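Local coordinates for protein succinate-semialdehyde dehydrogenase (Streptococcus pyogenes MGAS1882, PDB 4OGD) that probably oxidises succinic semialdehyde to succinate, with NADP+ as the bound cofactor, as a member of the aldehyde dehydrogenase family, at residues A[17-28]-A[182-193]. Numbering follows the deposited sequence.
Sequences FDNMTDQGLADV and TNLFISYDQVSQ
Met20, Leu25 and Val28 pack on Thr182, Leu184 and Ile186 in a mixed polar and apolar contact, where the first long helix, 22-41, and the loop leading into it lie against the nucleotide-binding Rossmann-type sheet. Met20 N donates an almost straight bond to Phe185 O (2.8 Å, 167°), the carbonyl of the central residue of an inverse gamma turn. The Met20 side chain lies beside Ile186; its extended chi1 and chi2 (-179° and 175°) carry SD to 3.9 Å from Leu184 CD2, and the bend at chi3 then puts CE 3.7 Å from Asn183 O. Leu25 crosses Leu184 at about a right angle, and Val28 CG1 meets Thr182 CG2 tip to tip at 3.6 Å. Helix 22-41 packs on the sheet at its outermost strand, 181-183, and Val28 reaches Val153 of the next strand, 152-155; Arg31 NH2, from the same helix, hydrogen-bonds Thr182 OG1. Gln190 joins the two segments through its amide: NE2 donates to Met20 O (3.1 Å), which lies nearly in its amide plane, and to Asp22 OD1 (2.9 Å), met from above the carboxylate plane. Its OE1 accepts from Ser187 N while Ser187 OG accepts from Gln190 N, a capping box that fixes the amide's orientation at the start of helix 188-196. A water accepts from Asn19 ND2 and donates to Met20 O. At the start of the loop, Phe17 CB sits over one face of the Phe185 ring, 4.0 Å from its centroid, with Asn183 ND2 over the opposite face.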
loop_
_atom_site.group_PDB
_atom_site.type_symbol
_atom_site.label_atom_id
_atom_site.label_comp_id
_atom_site.label_asym_id
_atom_site.label_seq_id
_atom_site.Cartn_x
_atom_site.Cartn_y
_atom_site.Cartn_z
ATOM N N PHE A 17 33.185 -4.989 -7.873
ATOM C CA PHE A 17 32.238 -5.624 -8.775
ATOM C C PHE A 17 31.942 -4.721 -9.959
ATOM O O PHE A 17 31.949 -3.494 -9.835
ATOM C CB PHE A 17 30.948 -5.976 -8.026
ATOM C CG PHE A 17 31.168 -6.878 -6.846
ATOM C CD1 PHE A 17 31.633 -6.368 -5.647
ATOM C CD2 PHE A 17 30.929 -8.239 -6.940
ATOM C CE1 PHE A 17 31.845 -7.190 -4.564
ATOM C CE2 PHE A 17 31.139 -9.064 -5.850
ATOM C CZ PHE A 17 31.596 -8.536 -4.667
ATOM N N ASP A 18 31.703 -5.331 -11.114
ATOM C CA ASP A 18 31.374 -4.573 -12.312
ATOM C C ASP A 18 29.906 -4.200 -12.318
ATOM O O ASP A 18 29.059 -4.964 -11.852
ATOM C CB ASP A 18 31.696 -5.384 -13.562
ATOM C CG ASP A 18 33.169 -5.701 -13.680
ATOM O OD1 ASP A 18 33.994 -4.792 -13.441
ATOM O OD2 ASP A 18 33.494 -6.862 -14.002
ATOM N N ASN A 19 29.608 -3.020 -12.846
ATOM C CA ASN A 19 28.224 -2.593 -12.965
ATOM C C ASN A 19 27.518 -3.337 -14.089
ATOM O O ASN A 19 28.130 -3.711 -15.090
ATOM C CB ASN A 19 28.137 -1.078 -13.159
ATOM C CG ASN A 19 28.117 -0.327 -11.843
ATOM O OD1 ASN A 19 29.089 -0.360 -11.088
ATOM N ND2 ASN A 19 27.005 0.352 -11.556
ATOM N N MET A 20 26.227 -3.578 -13.896
ATOM C CA MET A 20 25.382 -4.188 -14.915
ATOM C C MET A 20 25.096 -3.203 -16.051
ATOM O O MET A 20 24.802 -2.034 -15.813
ATOM C CB MET A 20 24.072 -4.650 -14.267
ATOM C CG MET A 20 23.090 -5.320 -15.209
ATOM S SD MET A 20 21.647 -5.947 -14.317
ATOM C CE MET A 20 22.194 -7.576 -13.814
ATOM N N THR A 21 25.192 -3.670 -17.290
ATOM C CA THR A 21 24.912 -2.808 -18.436
ATOM C C THR A 21 23.410 -2.660 -18.646
ATOM O O THR A 21 22.622 -3.447 -18.114
ATOM C CB THR A 21 25.540 -3.363 -19.721
ATOM O OG1 THR A 21 24.960 -4.639 -20.022
ATOM C CG2 THR A 21 27.046 -3.507 -19.554
ATOM N N ASP A 22 23.017 -1.644 -19.411
ATOM C CA ASP A 22 21.615 -1.470 -19.768
ATOM C C ASP A 22 21.044 -2.712 -20.446
ATOM O O ASP A 22 19.932 -3.131 -20.124
ATOM C CB ASP A 22 21.418 -0.240 -20.655
ATOM C CG ASP A 22 21.643 1.055 -19.906
ATOM O OD1 ASP A 22 21.412 1.083 -18.682
ATOM O OD2 ASP A 22 22.048 2.047 -20.546
ATOM N N GLN A 23 21.798 -3.318 -21.364
ATOM C CA GLN A 23 21.307 -4.529 -22.015
ATOM C C GLN A 23 21.204 -5.705 -21.046
ATOM O O GLN A 23 20.235 -6.461 -21.090
ATOM C CB GLN A 23 22.164 -4.926 -23.221
ATOM C CG GLN A 23 21.537 -6.071 -24.010
ATOM C CD GLN A 23 20.185 -5.686 -24.594
ATOM O OE1 GLN A 23 20.059 -4.652 -25.251
ATOM N NE2 GLN A 23 19.165 -6.505 -24.344
ATOM N N GLY A 24 22.193 -5.851 -20.170
ATOM C CA GLY A 24 22.153 -6.880 -19.144
ATOM C C GLY A 24 20.903 -6.727 -18.293
ATOM O O GLY A 24 20.222 -7.703 -17.982
ATOM N N LEU A 25 20.587 -5.485 -17.945
ATOM C CA LEU A 25 19.407 -5.196 -17.132
ATOM C C LEU A 25 18.112 -5.536 -17.872
ATOM O O LEU A 25 17.202 -6.155 -17.305
ATOM C CB LEU A 25 19.427 -3.729 -16.695
ATOM C CG LEU A 25 18.234 -3.232 -15.882
ATOM C CD1 LEU A 25 18.059 -4.052 -14.604
ATOM C CD2 LEU A 25 18.416 -1.752 -15.562
ATOM N N ALA A 26 18.026 -5.145 -19.140
ATOM C CA ALA A 26 16.858 -5.493 -19.943
ATOM C C ALA A 26 16.691 -7.008 -20.014
ATOM O O ALA A 26 15.581 -7.530 -19.864
ATOM C CB ALA A 26 16.961 -4.894 -21.349
ATOM N N ASP A 27 17.795 -7.712 -20.237
ATOM C CA ASP A 27 17.752 -9.169 -20.311
ATOM C C ASP A 27 17.228 -9.791 -19.011
ATOM O O ASP A 27 16.410 -10.717 -19.044
ATOM C CB ASP A 27 19.121 -9.738 -20.691
ATOM C CG ASP A 27 19.536 -9.361 -22.105
ATOM O OD1 ASP A 27 18.674 -8.901 -22.882
ATOM O OD2 ASP A 27 20.725 -9.539 -22.441
ATOM N N VAL A 28 17.686 -9.268 -17.879
ATOM C CA VAL A 28 17.219 -9.726 -16.571
ATOM C C VAL A 28 15.724 -9.480 -16.366
ATOM O O VAL A 28 15.012 -10.359 -15.877
ATOM C CB VAL A 28 18.048 -9.091 -15.422
ATOM C CG1 VAL A 28 17.380 -9.330 -14.074
ATOM C CG2 VAL A 28 19.450 -9.669 -15.414
ATOM N N THR A 182 17.398 -11.867 -8.831
ATOM C CA THR A 182 18.612 -11.452 -9.521
ATOM C C THR A 182 19.139 -10.178 -8.891
ATOM O O THR A 182 18.408 -9.189 -8.743
ATOM C CB THR A 182 18.360 -11.205 -11.011
ATOM O OG1 THR A 182 17.738 -12.358 -11.592
ATOM C CG2 THR A 182 19.674 -10.916 -11.739
ATOM N N ASN A 183 20.407 -10.201 -8.504
ATOM C CA ASN A 183 21.035 -9.005 -7.976
ATOM C C ASN A 183 21.344 -8.017 -9.106
ATOM O O ASN A 183 21.797 -8.414 -10.183
ATOM C CB ASN A 183 22.321 -9.357 -7.230
ATOM C CG ASN A 183 23.031 -8.132 -6.734
ATOM O OD1 ASN A 183 22.432 -7.301 -6.054
ATOM N ND2 ASN A 183 24.297 -7.973 -7.118
ATOM N N LEU A 184 21.100 -6.733 -8.861
ATOM C CA LEU A 184 21.375 -5.702 -9.860
ATOM C C LEU A 184 22.432 -4.711 -9.377
ATOM O O LEU A 184 22.149 -3.859 -8.528
ATOM C CB LEU A 184 20.095 -4.929 -10.195
ATOM C CG LEU A 184 18.801 -5.693 -10.454
ATOM C CD1 LEU A 184 17.675 -4.700 -10.717
ATOM C CD2 LEU A 184 18.949 -6.653 -11.628
ATOM N N PHE A 185 23.650 -4.817 -9.903
ATOM C CA PHE A 185 24.670 -3.820 -9.606
ATOM C C PHE A 185 24.420 -2.630 -10.527
ATOM O O PHE A 185 25.083 -2.474 -11.553
ATOM C CB PHE A 185 26.081 -4.386 -9.825
ATOM C CG PHE A 185 26.544 -5.341 -8.742
ATOM C CD1 PHE A 185 26.325 -5.056 -7.399
ATOM C CD2 PHE A 185 27.206 -6.515 -9.070
ATOM C CE1 PHE A 185 26.747 -5.922 -6.410
ATOM C CE2 PHE A 185 27.641 -7.390 -8.079
ATOM C CZ PHE A 185 27.411 -7.092 -6.748
ATOM N N ILE A 186 23.442 -1.798 -10.174
ATOM C CA ILE A 186 23.010 -0.719 -11.059
ATOM C C ILE A 186 23.048 0.674 -10.426
ATOM O O ILE A 186 23.128 0.827 -9.200
ATOM C CB ILE A 186 21.589 -0.975 -11.616
ATOM C CG1 ILE A 186 20.602 -1.206 -10.468
ATOM C CG2 ILE A 186 21.597 -2.163 -12.586
ATOM C CD1 ILE A 186 19.145 -1.228 -10.916
ATOM N N SER A 187 22.979 1.690 -11.281
ATOM C CA SER A 187 22.997 3.083 -10.849
ATOM C C SER A 187 21.596 3.510 -10.458
ATOM O O SER A 187 20.629 2.818 -10.760
ATOM C CB SER A 187 23.453 3.967 -11.999
ATOM O OG SER A 187 22.487 3.942 -13.032
ATOM N N TYR A 188 21.487 4.661 -9.804
ATOM C CA TYR A 188 20.183 5.199 -9.427
ATOM C C TYR A 188 19.329 5.477 -10.658
ATOM O O TYR A 188 18.109 5.322 -10.627
ATOM C CB TYR A 188 20.340 6.490 -8.623
ATOM C CG TYR A 188 20.955 6.313 -7.255
ATOM C CD1 TYR A 188 20.900 5.089 -6.593
ATOM C CD2 TYR A 188 21.591 7.374 -6.621
ATOM C CE1 TYR A 188 21.466 4.929 -5.334
ATOM C CE2 TYR A 188 22.158 7.225 -5.367
ATOM C CZ TYR A 188 22.094 6.001 -4.728
ATOM O OH TYR A 188 22.659 5.856 -3.479
ATOM N N ASP A 189 19.970 5.886 -11.748
ATOM C CA ASP A 189 19.232 6.152 -12.976
ATOM C C ASP A 189 18.653 4.862 -13.547
ATOM O O ASP A 189 17.543 4.856 -14.069
ATOM C CB ASP A 189 20.118 6.853 -14.003
ATOM C CG ASP A 189 20.504 8.253 -13.574
ATOM O OD1 ASP A 189 19.655 8.947 -12.973
ATOM O OD2 ASP A 189 21.657 8.656 -13.836
ATOM N N GLN A 190 19.406 3.772 -13.433
ATOM C CA GLN A 190 18.908 2.474 -13.860
ATOM C C GLN A 190 17.772 2.011 -12.953
ATOM O O GLN A 190 16.829 1.371 -13.422
ATOM C CB GLN A 190 20.038 1.441 -13.904
ATOM C CG GLN A 190 20.963 1.615 -15.113
ATOM C CD GLN A 190 22.183 0.718 -15.056
ATOM O OE1 GLN A 190 22.891 0.670 -14.044
ATOM N NE2 GLN A 190 22.444 0.000 -16.148
ATOM N N VAL A 191 17.854 2.343 -11.665
ATOM C CA VAL A 191 16.774 2.009 -10.738
ATOM C C VAL A 191 15.482 2.679 -11.202
ATOM O O VAL A 191 14.421 2.059 -11.209
ATOM C CB VAL A 191 17.093 2.429 -9.291
ATOM C CG1 VAL A 191 15.865 2.263 -8.403
ATOM C CG2 VAL A 191 18.244 1.602 -8.737
ATOM N N SER A 192 15.576 3.944 -11.608
ATOM C CA SER A 192 14.397 4.657 -12.096
ATOM C C SER A 192 13.779 3.974 -13.309
ATOM O O SER A 192 12.555 3.903 -13.436
ATOM C CB SER A 192 14.744 6.109 -12.433
ATOM O OG SER A 192 15.195 6.781 -11.282
ATOM N N GLN A 193 14.631 3.468 -14.197
ATOM C CA GLN A 193 14.164 2.731 -15.362
ATOM C C GLN A 193 13.458 1.440 -14.962
ATOM O O GLN A 193 12.446 1.070 -15.556
ATOM C CB GLN A 193 15.334 2.402 -16.287
ATOM C CG GLN A 193 16.010 3.607 -16.909
ATOM C CD GLN A 193 17.260 3.215 -17.679
ATOM O OE1 GLN A 193 18.378 3.545 -17.281
ATOM N NE2 GLN A 193 17.078 2.493 -18.779
HETATM O O HOH W 1 25.406 0.273 -14.084
#